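Local atomic coordinates of Lin0012 protein (Listeria innocua, PDB entry 3K17), a protein that probably phosphorylates phosphomevalonate with ATP, a step of the mevalonate route to isopentenyl diphosphate, as a member of the GHMP kinase family. Residues 6-12 and 352-358; 22-26 and 175-181; 38-42 and 122-127; 146-150 and 195-200. All coordinates share one frame. Numbering follows the deposited sequence.

Contact 1 of 4, residues 6-12 and 352-358; sequences KLQVKIP and GRVQITE
Residues 6-12 run in beta conformation (phi -75° to -119°, psi 118° to 156°) against 352-358, which comes back antiparallel: the axes of strands 7-12 and 355-357 lie 4.8 Å apart at 180°. First, L7 (chi1 t, chi2 p) places CD1 3.4 Å from CG of E358 and 3.9 Å from CG2 of I356. Q8 and T357 form a hydrogen-bonded pair, with Q8 N to T357 O at 2.9 Å and T357 N to Q8 O at 3.0 Å. V9 faces I356 in a non-hydrogen-bonded pair, CA to CA 4.6 Å, its CG2 4.3 Å from I356 CG1 on the sheet face opposite to Q8 and K10. K10 repeats the two-bond pattern with Q355: K10 N to Q355 O 2.8 Å, Q355 N to K10 O 3.1 Å; K10 NZ turns off to T40. I11 CD1 then meets V354 CG1 at 4.0 Å. Beyond the ladder, P12 packs with CD 3.7 Å from V354 CG2 and CB 3.9 Å from CA of G352, where a side chain would clash. Strand 7-18 is bonded on its other edge to strand 37-45, so 355-357 adds an antiparallel strand to the large mixed sheet of this GHMP-kinase fold.

Contact 2 of 4, residues 22-26 and 175-181; sequences AVVES and YTTFDQE
A strand-to-helix connection, where strand 172-176 gives way to helix 180-187, is tied to the loop that follows strand 7-18 in the GHMP-kinase fold. In that loop 22-24 form a 3-10 turn, with E25 N bonded to A22 O at 2.8 Å, before E25 and S26 extend (psi 137° and 145°). S26, the residue most buried by the contact, has its CA 4.9 Å from that of D179. With chi1 m, its OG accepts a hydrogen bond from Q180 N at 3.1 Å, engaging an NH of the first helical turn. D179 itself is the N-cap, its side chain bonding W182 N. T177 comes next in buried area: its CA-to-CB bond points toward 22-26, CB lies 3.6 Å from E25 O, and chi1 m (-47°) aims OG1 at V23 O. V23 (chi1 p) lies beside it, CG2 4.1 Å from CD2 at the edge of the Y175 ring and 3.3 Å from T177 OG1. Q180 (chi1 m) sends NE2 back to V24 O at 3.3 Å, N-H...O angle 175°, while also bonding G159 O. Three hydrogen bonds join the segments, and the shortest, exceptionally so, runs from T177 OG1 to V23 O at 2.4 Å.

Contact 3 of 4, residues 38-42 and 122-127; sequences YITLT and AATVAV
Helix 119-135 covers the large mixed sheet in the N-terminal part of the GHMP-kinase fold, and here its residues 122-127 are laid along segment 38-42. The axes approach to 8.5 Å with a signed crossing of -31°, so strand and helix run roughly the same way. Such close packing is possible because the helix presents small residues, A122, A123 and A126, the first and last one turn apart with CB directed toward the strand. A126 N bonds A122 O at 2.9 Å. The bumps come from I39 and L41, on one face of the strand, while T40 points away. I39, its chi1 at an off-rotamer -93° and chi2 t, pushes CD1 to 3.2 Å from CB of A122, 3.3 Å from N of A123 and 4.0 Å from A123 CB; its CG2 rests 3.9 Å from A126 CB. L41 (chi1 and chi2 t) fits further along: CD1 is 3.9 Å from A126 CB, 3.5 Å from A126 O and 3.9 Å from CG2 of V127. A126 thus sits between the two large side chains, I39 CA to A122 CA measuring 6.5 Å and L41 CA to A126 CA 6.1 Å. With the backbone of I39 and L41 bonded to I11 and V9, side chain meets side chain through carbon alone and the segments share no hydrogen bond: shape complementarity and exclusion of water hold the layer together.

Contact 4 of 4, residues 146-150 and 195-200; sequences KLAAL and FMKEPW
L150 and M196, a selenomethionine, meet at the apolar centre, L150 CD1 lying 4.0 Å from CE of M196, whose m, m rotamer also sets SE 3.6 Å from L147 CD2. L150 CD1 further reaches CB of F195 at 4.3 Å, and its CG abuts the edge of the W200 ring, 3.7 Å from CH2; A149 CB stands 4.3 Å from CZ3. Helix 141-156 of the GHMP-kinase N-terminal region packs against the end of helix 192-197 and the extended exit through P199, E198 first leaving helical angles. Across the W200 face lies K146, chi1 m and then all trans: CG is 3.8 Å from the six-membered centroid (CH-pi), NZ 4.4 Å from the five-membered centroid (off-centre cation-pi). W200 NE1 bonds F195 O at 3.0 Å. At the polar edge K146 NZ donates mainly to E198 O at 2.8 Å and to a water at 2.9 Å that bonds M196 O at 3.1 Å; M196 O at 3.3 Å and F195 O at 3.5 Å are weak acceptors, at least one proton being shared.

Contacts 1 and 3 share one sheet: strands 7-18 and 37-45 are neighbours, bonded from V9 O to L41 N at 2.8 Å and from I11 O to I39 N at 2.9 Å. Contact 1 is partly buried and combines four backbone bonds with apolar packing, whereas contact 3 is buried and without hydrogen bonds. Contact 4, also buried, touches contact 3 through helices 119-135 and 141-156 (T124 CG2 to A148 O, 3.6 Å), but adds a lysine bonded to carbonyls. Contact 2, partly buried, joins a loop to a strand-to-helix connection through bonds that each use a side-chain atom, and meets contact 4 where F178 packs edge-to-face on W200; its centre is about 28 Å from that of contact 1.

Contact 1 of 4, residues 6-12 and 352-358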
loop_
_atom_site.group_PDB
_atom_site.type_symbol
_atom_site.label_atom_id
_atom_site.label_comp_id
_atom_site.label_asym_id
_atom_site.label_seq_id
_atom_site.Cartn_x
_atom_site.Cartn_y
_atom_site.Cartn_z
ATOM N N LYS A 6 -26.165 9.595 37.003
ATOM C CA LYS A 6 -25.907 9.295 35.605
ATOM C C LYS A 6 -27.080 9.755 34.755
ATOM O O LYS A 6 -28.200 9.881 35.243
ATOM C CB LYS A 6 -25.698 7.792 35.412
ATOM C CG LYS A 6 -24.503 7.223 36.155
ATOM C CD LYS A 6 -24.266 5.777 35.760
ATOM C CE LYS A 6 -23.140 5.143 36.566
ATOM N NZ LYS A 6 -23.492 5.012 38.008
ATOM N N LEU A 7 -26.814 10.014 33.481
ATOM C CA LEU A 7 -27.847 10.438 32.549
ATOM C C LEU A 7 -28.232 9.229 31.701
ATOM O O LEU A 7 -27.370 8.599 31.082
ATOM C CB LEU A 7 -27.311 11.560 31.658
ATOM C CG LEU A 7 -28.123 11.967 30.428
ATOM C CD1 LEU A 7 -29.514 12.422 30.839
ATOM C CD2 LEU A 7 -27.385 13.082 29.695
ATOM N N GLN A 8 -29.516 8.889 31.684
ATOM C CA GLN A 8 -29.975 7.747 30.900
ATOM C C GLN A 8 -30.851 8.194 29.741
ATOM O O GLN A 8 -31.846 8.895 29.939
ATOM C CB GLN A 8 -30.773 6.765 31.764
ATOM C CG GLN A 8 -31.148 5.482 31.022
ATOM C CD GLN A 8 -32.291 4.719 31.671
ATOM O OE1 GLN A 8 -33.437 5.174 31.673
ATOM N NE2 GLN A 8 -31.985 3.554 32.225
ATOM N N VAL A 9 -30.478 7.793 28.531
ATOM C CA VAL A 9 -31.243 8.143 27.334
ATOM C C VAL A 9 -31.754 6.871 26.660
ATOM O O VAL A 9 -30.980 5.964 26.353
ATOM C CB VAL A 9 -30.378 8.928 26.321
ATOM C CG1 VAL A 9 -31.143 9.113 25.010
ATOM C CG2 VAL A 9 -29.985 10.290 26.908
ATOM N N LYS A 10 -33.060 6.799 26.448
ATOM C CA LYS A 10 -33.651 5.644 25.794
ATOM C C LYS A 10 -34.278 6.092 24.492
ATOM O O LYS A 10 -35.201 6.910 24.484
ATOM C CB LYS A 10 -34.710 4.983 26.678
ATOM C CG LYS A 10 -34.185 4.535 28.029
ATOM C CD LYS A 10 -35.266 3.849 28.855
ATOM C CE LYS A 10 -35.185 2.342 28.731
ATOM N NZ LYS A 10 -33.893 1.821 29.284
ATOM N N ILE A 11 -33.757 5.550 23.396
ATOM C CA ILE A 11 -34.236 5.863 22.061
ATOM C C ILE A 11 -34.969 4.650 21.516
ATOM O O ILE A 11 -34.430 3.525 21.479
ATOM C CB ILE A 11 -33.069 6.216 21.111
ATOM C CG1 ILE A 11 -32.246 7.365 21.700
ATOM C CG2 ILE A 11 -33.605 6.598 19.747
ATOM C CD1 ILE A 11 -33.072 8.621 22.059
ATOM N N PRO A 12 -36.218 4.856 21.084
ATOM C CA PRO A 12 -37.029 3.770 20.540
ATOM C C PRO A 12 -36.589 3.390 19.132
ATOM O O PRO A 12 -36.012 4.209 18.414
ATOM C CB PRO A 12 -38.434 4.362 20.557
ATOM C CG PRO A 12 -38.163 5.809 20.197
ATOM C CD PRO A 12 -36.951 6.138 21.055
ATOM N N GLY A 352 -43.450 3.565 20.741
ATOM C CA GLY A 352 -42.245 3.926 21.473
ATOM C C GLY A 352 -42.140 5.422 21.742
ATOM O O GLY A 352 -42.631 6.235 20.961
ATOM N N ARG A 353 -41.508 5.786 22.852
ATOM C CA ARG A 353 -41.323 7.189 23.215
ATOM C C ARG A 353 -39.932 7.396 23.794
ATOM O O ARG A 353 -39.445 6.570 24.564
ATOM C CB ARG A 353 -42.340 7.622 24.278
ATOM C CG ARG A 353 -43.785 7.258 23.996
ATOM C CD ARG A 353 -44.382 8.067 22.859
ATOM N NE ARG A 353 -45.837 7.936 22.849
ATOM C CZ ARG A 353 -46.632 8.489 21.941
ATOM N NH1 ARG A 353 -46.110 9.214 20.961
ATOM N NH2 ARG A 353 -47.947 8.324 22.018
ATOM N N VAL A 354 -39.301 8.506 23.431
ATOM C CA VAL A 354 -37.983 8.839 23.944
ATOM C C VAL A 354 -38.098 9.113 25.443
ATOM O O VAL A 354 -38.995 9.825 25.888
ATOM C CB VAL A 354 -37.408 10.088 23.241
ATOM C CG1 VAL A 354 -36.084 10.496 23.891
ATOM C CG2 VAL A 354 -37.203 9.796 21.753
ATOM N N GLN A 355 -37.197 8.524 26.217
ATOM C CA GLN A 355 -37.189 8.702 27.663
ATOM C C GLN A 355 -35.798 9.155 28.096
ATOM O O GLN A 355 -34.826 8.402 27.986
ATOM C CB GLN A 355 -37.554 7.384 28.355
ATOM C CG GLN A 355 -38.940 6.868 27.995
ATOM C CD GLN A 355 -39.088 5.375 28.207
ATOM O OE1 GLN A 355 -39.377 4.634 27.266
ATOM N NE2 GLN A 355 -38.892 4.923 29.442
ATOM N N ILE A 356 -35.712 10.391 28.577
ATOM C CA ILE A 356 -34.452 10.968 29.034
ATOM C C ILE A 356 -34.557 11.325 30.508
ATOM O O ILE A 356 -35.289 12.237 30.879
ATOM C CB ILE A 356 -34.109 12.246 28.247
ATOM C CG1 ILE A 356 -33.915 11.905 26.769
ATOM C CG2 ILE A 356 -32.857 12.900 28.820
ATOM C CD1 ILE A 356 -33.602 13.100 25.909
ATOM N N THR A 357 -33.822 10.612 31.349
ATOM C CA THR A 357 -33.869 10.882 32.775
ATOM C C THR A 357 -32.484 11.132 33.353
ATOM O O THR A 357 -31.562 10.345 33.144
ATOM C CB THR A 357 -34.539 9.718 33.527
ATOM O OG1 THR A 357 -33.758 8.527 33.374
ATOM C CG2 THR A 357 -35.936 9.471 32.974
ATOM N N GLU A 358 -32.348 12.245 34.071
ATOM C CA GLU A 358 -31.080 12.615 34.693
ATOM C C GLU A 358 -31.059 12.173 36.151
ATOM O O GLU A 358 -30.277 12.676 36.958
ATOM C CB GLU A 358 -30.860 14.130 34.596
ATOM C CG GLU A 358 -30.713 14.634 33.165
ATOM C CD GLU A 358 -30.206 16.061 33.082
ATOM O OE1 GLU A 358 -29.144 16.351 33.675
ATOM O OE2 GLU A 358 -30.863 16.890 32.418
#

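Contact 2 of 4, residues 22-26 and 175-181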
loop_
_atom_site.group_PDB
_atom_site.type_symbol
_atom_site.label_atom_id
_atom_site.label_comp_id
_atom_site.label_asym_id
_atom_site.label_seq_id
_atom_site.Cartn_x
_atom_site.Cartn_y
_atom_site.Cartn_z
ATOM N N ALA A 22 -39.695 5.147 -1.994
ATOM C CA ALA A 22 -40.013 6.431 -2.605
ATOM C C ALA A 22 -39.522 7.550 -1.691
ATOM O O ALA A 22 -39.089 8.611 -2.149
ATOM C CB ALA A 22 -41.522 6.550 -2.814
ATOM N N VAL A 23 -39.578 7.294 -0.390
ATOM C CA VAL A 23 -39.176 8.277 0.597
ATOM C C VAL A 23 -37.734 8.768 0.440
ATOM O O VAL A 23 -37.397 9.840 0.934
ATOM C CB VAL A 23 -39.406 7.740 2.038
ATOM C CG1 VAL A 23 -38.400 6.641 2.371
ATOM C CG2 VAL A 23 -39.327 8.880 3.030
ATOM N N VAL A 24 -36.888 8.011 -0.255
ATOM C CA VAL A 24 -35.508 8.455 -0.436
ATOM C C VAL A 24 -35.495 9.689 -1.333
ATOM O O VAL A 24 -34.572 10.492 -1.279
ATOM C CB VAL A 24 -34.606 7.352 -1.067
ATOM C CG1 VAL A 24 -34.714 6.067 -0.259
ATOM C CG2 VAL A 24 -34.997 7.106 -2.515
ATOM N N GLU A 25 -36.534 9.842 -2.150
ATOM C CA GLU A 25 -36.636 10.995 -3.043
ATOM C C GLU A 25 -36.993 12.236 -2.237
ATOM O O GLU A 25 -37.853 12.190 -1.354
ATOM C CB GLU A 25 -37.707 10.756 -4.114
ATOM C CG GLU A 25 -37.457 9.552 -5.030
ATOM C CD GLU A 25 -36.112 9.609 -5.733
ATOM O OE1 GLU A 25 -35.585 10.723 -5.935
ATOM O OE2 GLU A 25 -35.587 8.538 -6.098
ATOM N N SER A 26 -36.333 13.348 -2.550
ATOM C CA SER A 26 -36.569 14.604 -1.855
ATOM C C SER A 26 -38.046 14.985 -1.882
ATOM O O SER A 26 -38.746 14.728 -2.855
ATOM C CB SER A 26 -35.743 15.724 -2.495
ATOM O OG SER A 26 -34.356 15.421 -2.458
ATOM N N TYR A 175 -43.196 11.669 7.757
ATOM C CA TYR A 175 -41.889 12.263 7.488
ATOM C C TYR A 175 -41.729 12.644 6.026
ATOM O O TYR A 175 -41.934 11.815 5.136
ATOM C CB TYR A 175 -40.778 11.274 7.856
ATOM C CG TYR A 175 -39.400 11.770 7.482
ATOM C CD1 TYR A 175 -38.784 12.780 8.213
ATOM C CD2 TYR A 175 -38.726 11.256 6.369
ATOM C CE1 TYR A 175 -37.529 13.273 7.852
ATOM C CE2 TYR A 175 -37.469 11.745 6.000
ATOM C CZ TYR A 175 -36.877 12.753 6.747
ATOM O OH TYR A 175 -35.636 13.242 6.393
ATOM N N THR A 176 -41.360 13.894 5.775
ATOM C CA THR A 176 -41.149 14.354 4.413
ATOM C C THR A 176 -39.680 14.713 4.230
ATOM O O THR A 176 -39.175 15.682 4.803
ATOM C CB THR A 176 -42.029 15.571 4.086
ATOM O OG1 THR A 176 -43.403 15.214 4.260
ATOM C CG2 THR A 176 -41.800 16.020 2.646
ATOM N N THR A 177 -39.013 13.915 3.409
ATOM C CA THR A 177 -37.590 14.047 3.136
ATOM C C THR A 177 -37.128 15.422 2.680
ATOM O O THR A 177 -37.706 16.018 1.774
ATOM C CB THR A 177 -37.160 13.004 2.083
ATOM O OG1 THR A 177 -37.693 11.722 2.448
ATOM C CG2 THR A 177 -35.634 12.922 1.999
ATOM N N PHE A 178 -36.066 15.910 3.314
ATOM C CA PHE A 178 -35.487 17.204 2.982
ATOM C C PHE A 178 -34.837 17.122 1.607
ATOM O O PHE A 178 -34.693 16.036 1.044
ATOM C CB PHE A 178 -34.447 17.589 4.040
ATOM C CG PHE A 178 -33.354 16.562 4.221
ATOM C CD1 PHE A 178 -32.293 16.484 3.325
ATOM C CD2 PHE A 178 -33.390 15.676 5.293
ATOM C CE1 PHE A 178 -31.273 15.533 3.497
ATOM C CE2 PHE A 178 -32.378 14.721 5.472
ATOM C CZ PHE A 178 -31.322 14.652 4.574
ATOM N N ASP A 179 -34.444 18.270 1.067
ATOM C CA ASP A 179 -33.813 18.318 -0.247
ATOM C C ASP A 179 -32.398 17.752 -0.151
ATOM O O ASP A 179 -31.457 18.454 0.214
ATOM C CB ASP A 179 -33.761 19.759 -0.753
ATOM C CG ASP A 179 -33.397 19.843 -2.222
ATOM O OD1 ASP A 179 -32.567 19.030 -2.681
ATOM O OD2 ASP A 179 -33.935 20.732 -2.911
ATOM N N GLN A 180 -32.274 16.474 -0.493
ATOM C CA GLN A 180 -31.014 15.736 -0.440
ATOM C C GLN A 180 -29.845 16.396 -1.165
ATOM O O GLN A 180 -28.763 16.563 -0.600
ATOM C CB GLN A 180 -31.229 14.335 -1.012
ATOM C CG GLN A 180 -32.235 13.491 -0.234
ATOM C CD GLN A 180 -31.563 12.490 0.692
ATOM O OE1 GLN A 180 -30.659 12.837 1.438
ATOM N NE2 GLN A 180 -32.013 11.243 0.647
ATOM N N GLU A 181 -30.069 16.752 -2.424
ATOM C CA GLU A 181 -29.045 17.377 -3.245
ATOM C C GLU A 181 -28.641 18.728 -2.652
ATOM O O GLU A 181 -27.466 19.106 -2.669
ATOM C CB GLU A 181 -29.577 17.561 -4.665
ATOM C CG GLU A 181 -28.516 17.492 -5.736
ATOM C CD GLU A 181 -29.079 17.729 -7.124
ATOM O OE1 GLU A 181 -29.651 18.818 -7.358
ATOM O OE2 GLU A 181 -28.952 16.825 -7.980
#

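Contact 3 of 4, residues 38-42 and 122-127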
loop_
_atom_site.group_PDB
_atom_site.type_symbol
_atom_site.label_atom_id
_atom_site.label_comp_id
_atom_site.label_asym_id
_atom_site.label_seq_id
_atom_site.Cartn_x
_atom_site.Cartn_y
_atom_site.Cartn_z
ATOM N N TYR A 38 -35.842 -0.405 22.850
ATOM C CA TYR A 38 -34.883 0.678 22.891
ATOM C C TYR A 38 -33.388 0.415 22.878
ATOM O O TYR A 38 -32.895 -0.674 23.183
ATOM C CB TYR A 38 -35.163 1.514 24.149
ATOM C CG TYR A 38 -36.587 2.011 24.263
ATOM C CD1 TYR A 38 -36.919 3.308 23.874
ATOM C CD2 TYR A 38 -37.613 1.163 24.694
ATOM C CE1 TYR A 38 -38.220 3.754 23.902
ATOM C CE2 TYR A 38 -38.942 1.602 24.724
ATOM C CZ TYR A 38 -39.229 2.905 24.323
ATOM O OH TYR A 38 -40.518 3.375 24.332
ATOM N N ILE A 39 -32.686 1.479 22.521
ATOM C CA ILE A 39 -31.250 1.519 22.582
ATOM C C ILE A 39 -31.150 2.400 23.827
ATOM O O ILE A 39 -31.902 3.379 23.957
ATOM C CB ILE A 39 -30.638 2.227 21.353
ATOM C CG1 ILE A 39 -30.317 1.169 20.283
ATOM C CG2 ILE A 39 -29.395 3.017 21.768
ATOM C CD1 ILE A 39 -29.723 1.709 19.018
ATOM N N THR A 40 -30.279 2.036 24.762
ATOM C CA THR A 40 -30.118 2.816 25.986
ATOM C C THR A 40 -28.692 3.333 26.090
ATOM O O THR A 40 -27.740 2.555 26.051
ATOM C CB THR A 40 -30.420 1.962 27.237
ATOM O OG1 THR A 40 -31.765 1.481 27.167
ATOM C CG2 THR A 40 -30.254 2.786 28.508
ATOM N N LEU A 41 -28.543 4.646 26.207
ATOM C CA LEU A 41 -27.220 5.244 26.335
ATOM C C LEU A 41 -27.106 5.875 27.728
ATOM O O LEU A 41 -27.870 6.780 28.072
ATOM C CB LEU A 41 -27.006 6.304 25.240
ATOM C CG LEU A 41 -25.565 6.800 25.077
ATOM C CD1 LEU A 41 -25.392 7.472 23.732
ATOM C CD2 LEU A 41 -25.206 7.759 26.217
ATOM N N THR A 42 -26.167 5.376 28.529
ATOM C CA THR A 42 -25.948 5.899 29.876
ATOM C C THR A 42 -24.676 6.748 29.865
ATOM O O THR A 42 -23.601 6.275 29.477
ATOM C CB THR A 42 -25.830 4.742 30.893
ATOM O OG1 THR A 42 -27.016 3.937 30.827
ATOM C CG2 THR A 42 -25.677 5.278 32.315
ATOM N N ALA A 122 -31.074 4.738 15.601
ATOM C CA ALA A 122 -31.322 4.836 17.037
ATOM C C ALA A 122 -30.059 5.151 17.826
ATOM O O ALA A 122 -30.082 5.942 18.778
ATOM C CB ALA A 122 -31.957 3.553 17.546
ATOM N N ALA A 123 -28.949 4.538 17.433
ATOM C CA ALA A 123 -27.688 4.778 18.119
ATOM C C ALA A 123 -27.254 6.223 17.885
ATOM O O ALA A 123 -26.816 6.920 18.808
ATOM C CB ALA A 123 -26.614 3.806 17.602
ATOM N N THR A 124 -27.362 6.666 16.640
ATOM C CA THR A 124 -26.995 8.030 16.293
ATOM C C THR A 124 -27.815 9.028 17.137
ATOM O O THR A 124 -27.271 9.957 17.741
ATOM C CB THR A 124 -27.256 8.296 14.802
ATOM O OG1 THR A 124 -26.463 7.401 14.015
ATOM C CG2 THR A 124 -26.891 9.729 14.437
ATOM N N VAL A 125 -29.122 8.821 17.174
ATOM C CA VAL A 125 -30.021 9.698 17.930
ATOM C C VAL A 125 -29.720 9.663 19.431
ATOM O O VAL A 125 -29.831 10.685 20.107
ATOM C CB VAL A 125 -31.508 9.314 17.669
ATOM C CG1 VAL A 125 -32.445 10.037 18.643
ATOM C CG2 VAL A 125 -31.882 9.688 16.232
ATOM N N ALA A 126 -29.323 8.501 19.949
ATOM C CA ALA A 126 -29.001 8.377 21.365
ATOM C C ALA A 126 -27.773 9.229 21.703
ATOM O O ALA A 126 -27.745 9.921 22.730
ATOM C CB ALA A 126 -28.749 6.904 21.732
ATOM N N VAL A 127 -26.761 9.183 20.840
ATOM C CA VAL A 127 -25.557 9.968 21.065
ATOM C C VAL A 127 -25.875 11.470 21.027
ATOM O O VAL A 127 -25.472 12.222 21.922
ATOM C CB VAL A 127 -24.474 9.640 20.000
ATOM C CG1 VAL A 127 -23.331 10.665 20.062
ATOM C CG2 VAL A 127 -23.930 8.219 20.241
#

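Contact 4 of 4, residues 146-150 and 195-200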
loop_
_atom_site.group_PDB
_atom_site.type_symbol
_atom_site.label_atom_id
_atom_site.label_comp_id
_atom_site.label_asym_id
_atom_site.label_seq_id
_atom_site.Cartn_x
_atom_site.Cartn_y
_atom_site.Cartn_z
ATOM N N LYS A 146 -31.319 17.516 12.720
ATOM C CA LYS A 146 -30.371 17.911 11.685
ATOM C C LYS A 146 -28.964 17.365 11.955
ATOM O O LYS A 146 -28.287 16.918 11.041
ATOM C CB LYS A 146 -30.311 19.440 11.566
ATOM C CG LYS A 146 -31.573 20.096 11.013
ATOM C CD LYS A 146 -31.375 21.602 10.927
ATOM C CE LYS A 146 -32.616 22.325 10.426
ATOM N NZ LYS A 146 -32.385 23.801 10.375
ATOM N N LEU A 147 -28.518 17.431 13.203
ATOM C CA LEU A 147 -27.200 16.905 13.546
ATOM C C LEU A 147 -27.198 15.396 13.282
ATOM O O LEU A 147 -26.308 14.874 12.621
ATOM C CB LEU A 147 -26.885 17.172 15.019
ATOM C CG LEU A 147 -26.651 18.628 15.435
ATOM C CD1 LEU A 147 -26.590 18.720 16.954
ATOM C CD2 LEU A 147 -25.359 19.152 14.806
ATOM N N ALA A 148 -28.219 14.709 13.790
ATOM C CA ALA A 148 -28.341 13.267 13.630
ATOM C C ALA A 148 -28.478 12.851 12.166
ATOM O O ALA A 148 -27.914 11.829 11.744
ATOM C CB ALA A 148 -29.534 12.755 14.438
ATOM N N ALA A 149 -29.223 13.638 11.395
ATOM C CA ALA A 149 -29.432 13.349 9.980
ATOM C C ALA A 149 -28.154 13.523 9.152
ATOM O O ALA A 149 -27.844 12.686 8.297
ATOM C CB ALA A 149 -30.541 14.240 9.419
ATOM N N LEU A 150 -27.427 14.612 9.389
ATOM C CA LEU A 150 -26.177 14.852 8.668
ATOM C C LEU A 150 -25.202 13.727 8.995
ATOM O O LEU A 150 -24.547 13.187 8.114
ATOM C CB LEU A 150 -25.544 16.182 9.084
ATOM C CG LEU A 150 -26.185 17.478 8.581
ATOM C CD1 LEU A 150 -25.430 18.684 9.127
ATOM C CD2 LEU A 150 -26.163 17.489 7.059
ATOM N N PHE A 195 -25.840 25.241 8.736
ATOM C CA PHE A 195 -26.837 24.195 8.515
ATOM C C PHE A 195 -27.887 24.176 9.618
ATOM O O PHE A 195 -29.062 23.918 9.357
ATOM C CB PHE A 195 -26.157 22.817 8.449
ATOM C CG PHE A 195 -25.736 22.403 7.066
ATOM C CD1 PHE A 195 -26.691 22.148 6.084
ATOM C CD2 PHE A 195 -24.390 22.220 6.756
ATOM C CE1 PHE A 195 -26.317 21.710 4.814
ATOM C CE2 PHE A 195 -23.996 21.780 5.485
ATOM C CZ PHE A 195 -24.960 21.521 4.511
HETATM N N MSE A 196 -27.454 24.444 10.849
HETATM C CA MSE A 196 -28.345 24.436 12.006
HETATM C C MSE A 196 -29.333 25.593 12.010
HETATM O O MSE A 196 -30.464 25.450 12.469
HETATM C CB MSE A 196 -27.533 24.478 13.306
HETATM C CG MSE A 196 -26.681 23.245 13.573
HETATM SE SE MSE A 196 -27.714 21.595 13.591
HETATM C CE MSE A 196 -27.346 21.020 11.782
ATOM N N LYS A 197 -28.898 26.740 11.509
ATOM C CA LYS A 197 -29.746 27.925 11.481
ATOM C C LYS A 197 -30.569 28.055 10.212
ATOM O O LYS A 197 -31.586 28.744 10.196
ATOM C CB LYS A 197 -28.890 29.179 11.665
ATOM C CG LYS A 197 -28.239 29.256 13.032
ATOM C CD LYS A 197 -27.465 30.545 13.229
ATOM C CE LYS A 197 -26.910 30.614 14.647
ATOM N NZ LYS A 197 -26.163 31.873 14.901
ATOM N N GLU A 198 -30.138 27.394 9.148
ATOM C CA GLU A 198 -30.856 27.478 7.889
ATOM C C GLU A 198 -31.994 26.460 7.781
ATOM O O GLU A 198 -31.808 25.267 8.034
ATOM C CB GLU A 198 -29.883 27.276 6.725
ATOM C CG GLU A 198 -30.436 27.640 5.355
ATOM C CD GLU A 198 -30.535 29.143 5.143
ATOM O OE1 GLU A 198 -30.117 29.902 6.045
ATOM O OE2 GLU A 198 -31.023 29.561 4.070
ATOM N N PRO A 199 -33.201 26.924 7.429
ATOM C CA PRO A 199 -34.290 25.951 7.307
ATOM C C PRO A 199 -33.996 25.054 6.098
ATOM O O PRO A 199 -33.592 25.537 5.040
ATOM C CB PRO A 199 -35.529 26.834 7.111
ATOM C CG PRO A 199 -34.973 28.091 6.490
ATOM C CD PRO A 199 -33.695 28.305 7.267
ATOM N N TRP A 200 -34.173 23.750 6.261
ATOM C CA TRP A 200 -33.906 22.821 5.169
ATOM C C TRP A 200 -35.111 22.685 4.249
ATOM O O TRP A 200 -36.187 22.294 4.685
ATOM C CB TRP A 200 -33.543 21.445 5.732
ATOM C CG TRP A 200 -32.210 21.395 6.417
ATOM C CD1 TRP A 200 -31.415 22.457 6.765
ATOM C CD2 TRP A 200 -31.523 20.220 6.854
ATOM N NE1 TRP A 200 -30.277 22.009 7.394
ATOM C CE2 TRP A 200 -30.318 20.640 7.461
ATOM C CE3 TRP A 200 -31.811 18.847 6.792
ATOM C CZ2 TRP A 200 -29.397 19.737 8.006
ATOM C CZ3 TRP A 200 -30.895 17.946 7.337
ATOM C CH2 TRP A 200 -29.704 18.397 7.934
HETATM O O HOH W 1 -33.310 24.440 13.031
#